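PDB 6M7D: nucleoprotein from Sendai virus, which coats the viral RNA genome as a helical nucleocapsid, one subunit per six nucleotides, shielding it from nucleases and presenting it as template for transcription and replication. Local coordinates for residues N288-L299 and E323-L332; A331-V342 and Y356-Q366. One frame throughout, in Å; residues are numbered along the deposited sequence.

Three helices in chain order, 290-305, 330-343 and 359-370, are joined by the two contacts, and the middle one belongs to both. Contact 1 sets the first turn of helix 330-343 and the loop before it against helix 290-305; contact 2 then packs the body of the same helix along helix 359-370 and its leading loop. Their centres lie about 13 Å apart on the same side of the chain's centre, with Ala331 and Leu332 common to both. They also touch directly, Pro326 of contact 1 packing on Trp333 and Tyr356 of contact 2. The two loops meet there beside the bound RNA, which is consistent with these helices supporting part of the RNA-binding surface, within the region assigned to Ncore.

Contact 1 (N288-L299 and E323-L332); sequences NLRPDINKLRSL and EFAPGNYPAL. With nucleotides of chain B.
The start of helix 330-343 meets helix 290-305 at the carboxylate of Asp292, which reaches across to the first-turn amides of its partner. OD2 of Asp292 accepts from Leu332 N at 3.3 Å (N-H...O 153°), met on the anti side and 28° out of the carboxylate plane. A weak bond from Ala331 N ends on the same oxygen. Negative charge at a helix N-terminus, next to the N-cap residue Tyr329, would probably be stabilised by the helix dipole.

Beside this polar grip the helices mesh through aliphatic groups. CD2 of Leu332 lies 3.7 Å from Leu296 CD1 and just as near Ile293 CG1, the Leu332 and Ile293 side chains crossing at about a right angle. Leu289 closes this end, its CD2 lying over the Ala331 carbonyl.

The loop 323-329, with a short 3-10 turn at 326-328, runs along the same helix and offers ring faces to Leu296 and Leu299, about one helical turn apart. Tyr329 CG lies between the backbone N and the carbonyl carbon (chi1 44°), and the ring turns one face to Leu296: CD2 stands 3.8 Å from the centroid, almost on the ring normal, in a CH-pi contact. Pro326 CA covers the opposite face. Tyr329 OH donates to Phe324 O at 2.8 Å from above the carbonyl plane, tying the two ends of the loop together. One turn on, Leu299 CD2 sits 3.7 Å over the centre of the Phe324 ring, which also meets Phe269 edge-to-face.

Lys295, bent at chi2 and chi4, passes Asn328 CB with its CE and brings NZ to Glu323 OE2 in a long salt bridge of 3.6 Å. Away from the helix, Ala325 and Pro326 pack on the phosphate of U2 of chain B, and Pro326 also touches the RNA-binding residue Arg354.

Contact 2 (A331-V342 and Y356-Q366); sequences ALWSYAMGVAVV and YLDMEMFLLGQ
Phe362 enters helix 331-342 as a knob, its ring lying in a hole formed by Ser334, Met337, Gly338 and Val341. With CG anti to the backbone N (chi1 -174°) the ring swings across the groove: CE1 comes 3.9 Å from Met337 CB, CZ 4.0 Å from Val341 CG2, and Ser334 O lies in plane at the ring edge. Next to it Gly338 faces Gly365, and with no side chain on either the short helical segments approach to 6.4 Å between axes at a crossing angle of -35°. CA-H...O contacts run between the backbones in both directions, among them Phe362 CA to Ser334 O and Tyr335 CA to Met361 O.

Toward the helix starts, Ala331 CB meets Met361 CG, and the Trp333 indole is covered on one face by Tyr356 CE2 and on the other by Met337 CG. The Trp333 and Tyr356 planes stand oblique at 56°.

At the polar edge Ser334 OG accepts from Asp358 N at 2.9 Å and also bonds Pro330 O. Asp358, the N-cap, takes a weak bond from Glu360 N on OD1. Tyr356 OH bonds Arg354 NH1, and both residues bind RNA. The Ser334 hydroxyl gives the start of helix 359-370 a polar tie to its neighbour, while the glycine-lined interior holds the helices close mainly through backbone and apolar contacts.

Contact 1 (N288-L299 and E323-L332)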
# COMPACT_ATOMS: atom_id res chain seq x y z
N ASN A 288 -30.43 1.94 -14.22
CA ASN A 288 -29.35 0.96 -14.18
C ASN A 288 -28.44 1.20 -13.00
O ASN A 288 -27.92 0.26 -12.39
CB ASN A 288 -28.53 1.01 -15.47
CG ASN A 288 -29.32 0.67 -16.68
OD1 ASN A 288 -29.08 -0.34 -17.32
ND2 ASN A 288 -30.27 1.53 -17.03
N LEU A 289 -28.21 2.46 -12.67
CA LEU A 289 -27.24 2.85 -11.67
C LEU A 289 -27.84 3.03 -10.30
O LEU A 289 -27.10 3.19 -9.33
CB LEU A 289 -26.55 4.15 -12.10
CG LEU A 289 -26.13 4.26 -13.56
CD1 LEU A 289 -25.49 5.60 -13.80
CD2 LEU A 289 -25.18 3.15 -13.92
N ARG A 290 -29.17 2.99 -10.19
CA ARG A 290 -29.81 3.29 -8.91
C ARG A 290 -29.53 2.23 -7.85
O ARG A 290 -29.12 2.61 -6.73
CB ARG A 290 -31.31 3.49 -9.13
CG ARG A 290 -32.06 3.87 -7.90
CD ARG A 290 -32.86 5.12 -8.12
NE ARG A 290 -33.13 5.79 -6.86
CZ ARG A 290 -33.62 7.02 -6.76
NH1 ARG A 290 -33.83 7.56 -5.57
NH2 ARG A 290 -33.90 7.71 -7.85
N PRO A 291 -29.72 0.93 -8.09
CA PRO A 291 -29.34 -0.04 -7.06
C PRO A 291 -27.85 -0.02 -6.77
O PRO A 291 -27.44 -0.24 -5.63
CB PRO A 291 -29.80 -1.37 -7.65
CG PRO A 291 -29.89 -1.13 -9.09
CD PRO A 291 -30.32 0.26 -9.25
N ASP A 292 -27.03 0.27 -7.78
CA ASP A 292 -25.60 0.35 -7.57
C ASP A 292 -25.21 1.62 -6.83
O ASP A 292 -24.23 1.61 -6.08
CB ASP A 292 -24.88 0.26 -8.91
CG ASP A 292 -25.17 -1.04 -9.62
OD1 ASP A 292 -25.50 -2.02 -8.93
OD2 ASP A 292 -25.06 -1.08 -10.85
N ILE A 293 -25.97 2.69 -6.98
CA ILE A 293 -25.74 3.88 -6.17
C ILE A 293 -26.10 3.62 -4.72
O ILE A 293 -25.40 4.07 -3.81
CB ILE A 293 -26.52 5.08 -6.75
CG1 ILE A 293 -25.75 5.69 -7.92
CG2 ILE A 293 -26.76 6.13 -5.71
CD1 ILE A 293 -26.62 6.39 -8.92
N ASN A 294 -27.18 2.86 -4.47
CA ASN A 294 -27.49 2.47 -3.10
C ASN A 294 -26.40 1.58 -2.51
O ASN A 294 -26.01 1.74 -1.35
CB ASN A 294 -28.83 1.74 -3.06
CG ASN A 294 -29.98 2.61 -3.50
OD1 ASN A 294 -29.93 3.82 -3.39
ND2 ASN A 294 -31.03 1.98 -4.00
N LYS A 295 -25.92 0.62 -3.30
CA LYS A 295 -24.81 -0.22 -2.88
C LYS A 295 -23.60 0.62 -2.52
O LYS A 295 -22.96 0.39 -1.49
CB LYS A 295 -24.47 -1.22 -3.97
CG LYS A 295 -23.45 -2.26 -3.57
CD LYS A 295 -24.05 -3.29 -2.64
CE LYS A 295 -23.01 -4.32 -2.22
NZ LYS A 295 -21.98 -3.76 -1.30
N LEU A 296 -23.27 1.61 -3.35
CA LEU A 296 -22.11 2.44 -3.09
C LEU A 296 -22.31 3.34 -1.89
O LEU A 296 -21.35 3.69 -1.21
CB LEU A 296 -21.78 3.28 -4.31
CG LEU A 296 -20.62 2.83 -5.19
CD1 LEU A 296 -19.97 4.04 -5.76
CD2 LEU A 296 -19.62 2.01 -4.43
N ARG A 297 -23.56 3.75 -1.64
CA ARG A 297 -23.88 4.59 -0.46
C ARG A 297 -23.58 3.79 0.81
O ARG A 297 -22.97 4.34 1.73
CB ARG A 297 -25.36 4.99 -0.48
CG ARG A 297 -25.70 6.11 -1.45
CD ARG A 297 -27.19 6.38 -1.49
NE ARG A 297 -27.78 6.31 -0.17
CZ ARG A 297 -27.69 7.27 0.75
NH1 ARG A 297 -27.04 8.39 0.47
NH2 ARG A 297 -28.27 7.12 1.93
N SER A 298 -24.04 2.53 0.84
CA SER A 298 -23.80 1.61 1.98
C SER A 298 -22.30 1.33 2.11
O SER A 298 -21.80 1.32 3.24
CB SER A 298 -24.59 0.34 1.83
OG SER A 298 -24.07 -0.45 0.77
N LEU A 299 -21.62 1.16 0.97
CA LEU A 299 -20.16 0.87 0.94
C LEU A 299 -19.40 2.05 1.56
O LEU A 299 -18.45 1.81 2.32
CB LEU A 299 -19.72 0.65 -0.51
CG LEU A 299 -19.82 -0.79 -1.01
CD1 LEU A 299 -19.12 -0.93 -2.35
CD2 LEU A 299 -19.22 -1.75 0.01
N GLU A 323 -16.74 -6.82 -0.57
CA GLU A 323 -17.95 -6.10 -0.91
C GLU A 323 -17.66 -4.78 -1.61
O GLU A 323 -18.57 -4.19 -2.18
CB GLU A 323 -18.79 -5.85 0.33
CG GLU A 323 -19.64 -7.04 0.73
CD GLU A 323 -20.17 -7.81 -0.47
OE1 GLU A 323 -19.76 -8.97 -0.66
OE2 GLU A 323 -21.00 -7.25 -1.22
N PHE A 324 -16.42 -4.31 -1.56
CA PHE A 324 -15.99 -3.15 -2.31
C PHE A 324 -15.54 -3.53 -3.71
O PHE A 324 -15.13 -2.66 -4.47
CB PHE A 324 -14.86 -2.43 -1.57
CG PHE A 324 -15.28 -1.82 -0.29
CD1 PHE A 324 -15.42 -2.59 0.85
CD2 PHE A 324 -15.54 -0.47 -0.20
CE1 PHE A 324 -15.82 -2.03 2.03
CE2 PHE A 324 -15.95 0.09 0.97
CZ PHE A 324 -16.08 -0.69 2.09
N ALA A 325 -15.62 -4.80 -4.05
CA ALA A 325 -15.29 -5.24 -5.39
C ALA A 325 -16.31 -4.69 -6.37
O ALA A 325 -17.50 -4.62 -6.05
CB ALA A 325 -15.25 -6.76 -5.46
N PRO A 326 -15.89 -4.28 -7.56
CA PRO A 326 -16.82 -3.65 -8.50
C PRO A 326 -17.92 -4.56 -8.98
O PRO A 326 -18.94 -4.05 -9.47
CB PRO A 326 -15.92 -3.23 -9.66
CG PRO A 326 -14.57 -3.40 -9.19
CD PRO A 326 -14.53 -4.36 -8.10
N GLY A 327 -17.75 -5.87 -8.89
CA GLY A 327 -18.77 -6.81 -9.30
C GLY A 327 -20.03 -6.77 -8.48
O GLY A 327 -21.00 -7.45 -8.83
N ASN A 328 -20.04 -6.00 -7.40
CA ASN A 328 -21.25 -5.76 -6.62
C ASN A 328 -22.00 -4.52 -7.07
O ASN A 328 -23.17 -4.37 -6.71
CB ASN A 328 -20.91 -5.63 -5.14
CG ASN A 328 -19.77 -6.53 -4.72
OD1 ASN A 328 -19.97 -7.70 -4.42
ND2 ASN A 328 -18.58 -5.98 -4.68
N TYR A 329 -21.37 -3.65 -7.84
CA TYR A 329 -22.02 -2.47 -8.42
C TYR A 329 -21.54 -2.31 -9.85
O TYR A 329 -20.96 -1.29 -10.21
CB TYR A 329 -21.74 -1.22 -7.58
CG TYR A 329 -20.30 -1.07 -7.14
CD1 TYR A 329 -19.80 -1.78 -6.06
CD2 TYR A 329 -19.44 -0.22 -7.81
CE1 TYR A 329 -18.51 -1.66 -5.68
CE2 TYR A 329 -18.15 -0.09 -7.43
CZ TYR A 329 -17.68 -0.81 -6.37
OH TYR A 329 -16.38 -0.68 -5.98
N PRO A 330 -21.79 -3.30 -10.70
CA PRO A 330 -21.10 -3.33 -12.00
C PRO A 330 -21.57 -2.28 -12.99
O PRO A 330 -20.77 -1.84 -13.81
CB PRO A 330 -21.39 -4.75 -12.52
CG PRO A 330 -22.09 -5.45 -11.43
CD PRO A 330 -22.72 -4.43 -10.58
N ALA A 331 -22.84 -1.88 -12.95
CA ALA A 331 -23.30 -0.87 -13.90
C ALA A 331 -22.76 0.50 -13.53
O ALA A 331 -22.28 1.25 -14.39
CB ALA A 331 -24.82 -0.85 -13.96
N LEU A 332 -22.83 0.86 -12.25
CA LEU A 332 -22.24 2.11 -11.80
C LEU A 332 -20.74 2.11 -11.97
O LEU A 332 -20.14 3.13 -12.33
CB LEU A 332 -22.62 2.37 -10.35
CG LEU A 332 -22.24 3.73 -9.77
CD1 LEU A 332 -22.86 4.85 -10.57
CD2 LEU A 332 -22.66 3.79 -8.34
P U B 2 -11.60 -6.51 -6.99
OP1 U B 2 -12.07 -5.26 -6.38
OP2 U B 2 -12.04 -6.93 -8.33
O5' U B 2 -10.02 -6.42 -7.05
C5' U B 2 -9.25 -6.01 -5.93
C4' U B 2 -7.79 -6.06 -6.26
O4' U B 2 -7.44 -7.40 -6.66
C3' U B 2 -7.37 -5.21 -7.43
O3' U B 2 -7.16 -3.87 -7.05
C2' U B 2 -6.12 -5.90 -7.94
O2' U B 2 -5.00 -5.52 -7.16
C1' U B 2 -6.42 -7.35 -7.63
N1 U B 2 -6.84 -8.16 -8.80
C2 U B 2 -5.87 -8.66 -9.64
O2 U B 2 -4.69 -8.42 -9.51
N3 U B 2 -6.33 -9.45 -10.65
C4 U B 2 -7.64 -9.80 -10.88
O4 U B 2 -7.91 -10.52 -11.83
C5 U B 2 -8.57 -9.25 -9.95
C6 U B 2 -8.15 -8.49 -8.96

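Contact 2 (A331-V342 and Y356-Q366)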
# COMPACT_ATOMS: atom_id res chain seq x y z
N ALA A 331 -22.84 -1.88 -12.95
CA ALA A 331 -23.30 -0.87 -13.90
C ALA A 331 -22.76 0.50 -13.53
O ALA A 331 -22.28 1.25 -14.39
CB ALA A 331 -24.82 -0.85 -13.96
N LEU A 332 -22.83 0.86 -12.25
CA LEU A 332 -22.24 2.11 -11.80
C LEU A 332 -20.74 2.11 -11.97
O LEU A 332 -20.14 3.13 -12.33
CB LEU A 332 -22.62 2.37 -10.35
CG LEU A 332 -22.24 3.73 -9.77
CD1 LEU A 332 -22.86 4.85 -10.57
CD2 LEU A 332 -22.66 3.79 -8.34
N TRP A 333 -20.11 0.96 -11.76
CA TRP A 333 -18.67 0.86 -11.96
C TRP A 333 -18.30 1.02 -13.43
O TRP A 333 -17.32 1.69 -13.75
CB TRP A 333 -18.14 -0.46 -11.43
CG TRP A 333 -16.70 -0.68 -11.76
CD1 TRP A 333 -15.64 -0.13 -11.13
CD2 TRP A 333 -16.17 -1.48 -12.81
NE1 TRP A 333 -14.47 -0.55 -11.71
CE2 TRP A 333 -14.78 -1.39 -12.75
CE3 TRP A 333 -16.75 -2.28 -13.80
CZ2 TRP A 333 -13.95 -2.05 -13.63
CZ3 TRP A 333 -15.92 -2.94 -14.67
CH2 TRP A 333 -14.54 -2.82 -14.59
N SER A 334 -19.06 0.40 -14.33
CA SER A 334 -18.77 0.52 -15.76
C SER A 334 -19.00 1.93 -16.25
O SER A 334 -18.21 2.46 -17.05
CB SER A 334 -19.63 -0.46 -16.54
OG SER A 334 -19.68 -1.71 -15.90
N TYR A 335 -20.06 2.56 -15.78
CA TYR A 335 -20.30 3.96 -16.09
C TYR A 335 -19.13 4.82 -15.63
O TYR A 335 -18.58 5.61 -16.40
CB TYR A 335 -21.60 4.41 -15.44
CG TYR A 335 -21.79 5.88 -15.46
CD1 TYR A 335 -22.15 6.53 -16.62
CD2 TYR A 335 -21.60 6.64 -14.31
CE1 TYR A 335 -22.31 7.88 -16.64
CE2 TYR A 335 -21.76 7.98 -14.33
CZ TYR A 335 -22.12 8.60 -15.49
OH TYR A 335 -22.29 9.96 -15.49
N ALA A 336 -18.74 4.67 -14.36
CA ALA A 336 -17.63 5.43 -13.81
C ALA A 336 -16.33 5.13 -14.52
O ALA A 336 -15.47 6.00 -14.64
CB ALA A 336 -17.50 5.14 -12.33
N MET A 337 -16.15 3.91 -15.02
CA MET A 337 -14.93 3.56 -15.74
C MET A 337 -14.89 4.23 -17.09
O MET A 337 -13.82 4.65 -17.54
CB MET A 337 -14.82 2.05 -15.89
CG MET A 337 -14.24 1.33 -14.70
SD MET A 337 -12.87 2.19 -13.90
CE MET A 337 -13.65 2.78 -12.41
N GLY A 338 -16.03 4.34 -17.76
CA GLY A 338 -16.08 5.12 -18.99
C GLY A 338 -15.79 6.59 -18.74
O GLY A 338 -14.98 7.21 -19.45
N VAL A 339 -16.43 7.16 -17.72
CA VAL A 339 -16.16 8.55 -17.37
C VAL A 339 -14.69 8.73 -17.04
O VAL A 339 -14.08 9.74 -17.40
CB VAL A 339 -17.05 8.99 -16.20
CG1 VAL A 339 -16.80 10.44 -15.87
CG2 VAL A 339 -18.51 8.79 -16.52
N ALA A 340 -14.08 7.74 -16.38
CA ALA A 340 -12.71 7.86 -15.92
C ALA A 340 -11.73 7.73 -17.07
O ALA A 340 -10.68 8.39 -17.06
CB ALA A 340 -12.43 6.81 -14.86
N VAL A 341 -12.01 6.87 -18.04
CA VAL A 341 -11.07 6.74 -19.14
C VAL A 341 -11.17 7.94 -20.07
O VAL A 341 -10.20 8.26 -20.76
CB VAL A 341 -11.26 5.43 -19.92
CG1 VAL A 341 -11.00 4.26 -19.02
CG2 VAL A 341 -12.63 5.35 -20.52
N VAL A 342 -12.32 8.62 -20.10
CA VAL A 342 -12.36 9.86 -20.86
C VAL A 342 -11.70 11.00 -20.09
O VAL A 342 -10.89 11.75 -20.64
CB VAL A 342 -13.80 10.20 -21.26
CG1 VAL A 342 -13.89 11.64 -21.70
CG2 VAL A 342 -14.25 9.29 -22.36
N TYR A 356 -17.79 -8.46 -15.85
CA TYR A 356 -18.96 -7.73 -15.42
C TYR A 356 -19.00 -6.31 -15.94
O TYR A 356 -19.88 -5.54 -15.55
CB TYR A 356 -19.06 -7.72 -13.89
CG TYR A 356 -17.79 -7.38 -13.17
CD1 TYR A 356 -16.94 -8.38 -12.73
CD2 TYR A 356 -17.45 -6.06 -12.89
CE1 TYR A 356 -15.79 -8.08 -12.06
CE2 TYR A 356 -16.30 -5.76 -12.22
CZ TYR A 356 -15.48 -6.77 -11.80
OH TYR A 356 -14.32 -6.49 -11.12
N LEU A 357 -18.07 -5.93 -16.81
CA LEU A 357 -18.11 -4.60 -17.40
C LEU A 357 -19.35 -4.49 -18.27
O LEU A 357 -19.42 -5.10 -19.34
CB LEU A 357 -16.86 -4.31 -18.21
CG LEU A 357 -16.92 -2.95 -18.89
CD1 LEU A 357 -16.51 -1.84 -17.95
CD2 LEU A 357 -16.06 -2.93 -20.11
N ASP A 358 -20.33 -3.74 -17.81
CA ASP A 358 -21.51 -3.42 -18.60
C ASP A 358 -21.06 -2.52 -19.73
O ASP A 358 -20.79 -1.34 -19.54
CB ASP A 358 -22.56 -2.75 -17.73
CG ASP A 358 -23.91 -2.67 -18.40
OD1 ASP A 358 -24.02 -3.01 -19.59
OD2 ASP A 358 -24.88 -2.27 -17.72
N MET A 359 -20.95 -3.09 -20.93
CA MET A 359 -20.39 -2.34 -22.05
C MET A 359 -21.26 -1.14 -22.41
O MET A 359 -20.74 -0.12 -22.86
CB MET A 359 -20.23 -3.25 -23.26
CG MET A 359 -19.23 -2.72 -24.25
SD MET A 359 -17.57 -2.62 -23.55
CE MET A 359 -16.84 -1.43 -24.65
N GLU A 360 -22.57 -1.23 -22.20
CA GLU A 360 -23.41 -0.09 -22.51
C GLU A 360 -23.26 1.00 -21.47
O GLU A 360 -23.28 2.18 -21.80
CB GLU A 360 -24.87 -0.52 -22.64
CG GLU A 360 -25.16 -1.46 -23.81
CD GLU A 360 -24.15 -1.37 -24.96
OE1 GLU A 360 -23.97 -0.27 -25.53
OE2 GLU A 360 -23.55 -2.41 -25.30
N MET A 361 -23.07 0.63 -20.20
CA MET A 361 -22.79 1.64 -19.19
C MET A 361 -21.40 2.22 -19.36
O MET A 361 -21.19 3.41 -19.13
CB MET A 361 -22.97 1.04 -17.80
CG MET A 361 -24.41 0.93 -17.37
SD MET A 361 -25.30 2.47 -17.52
CE MET A 361 -26.43 2.08 -18.84
N PHE A 362 -20.45 1.40 -19.78
CA PHE A 362 -19.11 1.88 -20.08
C PHE A 362 -19.13 2.91 -21.20
O PHE A 362 -18.60 4.02 -21.07
CB PHE A 362 -18.23 0.69 -20.45
CG PHE A 362 -16.79 1.02 -20.65
CD1 PHE A 362 -16.04 1.54 -19.61
CD2 PHE A 362 -16.18 0.80 -21.86
CE1 PHE A 362 -14.72 1.84 -19.79
CE2 PHE A 362 -14.86 1.10 -22.03
CZ PHE A 362 -14.13 1.62 -20.99
N LEU A 363 -19.77 2.56 -22.32
CA LEU A 363 -19.86 3.47 -23.45
C LEU A 363 -20.71 4.68 -23.13
O LEU A 363 -20.44 5.77 -23.64
CB LEU A 363 -20.40 2.73 -24.66
CG LEU A 363 -19.49 1.64 -25.20
CD1 LEU A 363 -20.07 1.08 -26.47
CD2 LEU A 363 -18.11 2.18 -25.43
N LEU A 364 -21.71 4.53 -22.26
CA LEU A 364 -22.50 5.68 -21.85
C LEU A 364 -21.68 6.63 -21.00
O LEU A 364 -21.82 7.85 -21.12
CB LEU A 364 -23.72 5.21 -21.08
CG LEU A 364 -24.55 6.37 -20.56
CD1 LEU A 364 -25.28 7.03 -21.71
CD2 LEU A 364 -25.50 5.90 -19.51
N GLY A 365 -20.85 6.10 -20.11
CA GLY A 365 -19.96 6.96 -19.36
C GLY A 365 -19.01 7.71 -20.26
O GLY A 365 -18.77 8.90 -20.07
N GLN A 366 -18.46 7.02 -21.26
CA GLN A 366 -17.60 7.70 -22.22
C GLN A 366 -18.36 8.76 -23.00
O GLN A 366 -17.80 9.81 -23.34
CB GLN A 366 -16.98 6.70 -23.17
CG GLN A 366 -16.02 5.76 -22.54
CD GLN A 366 -15.52 4.77 -23.51
OE1 GLN A 366 -16.16 4.47 -24.49
NE2 GLN A 366 -14.33 4.26 -23.25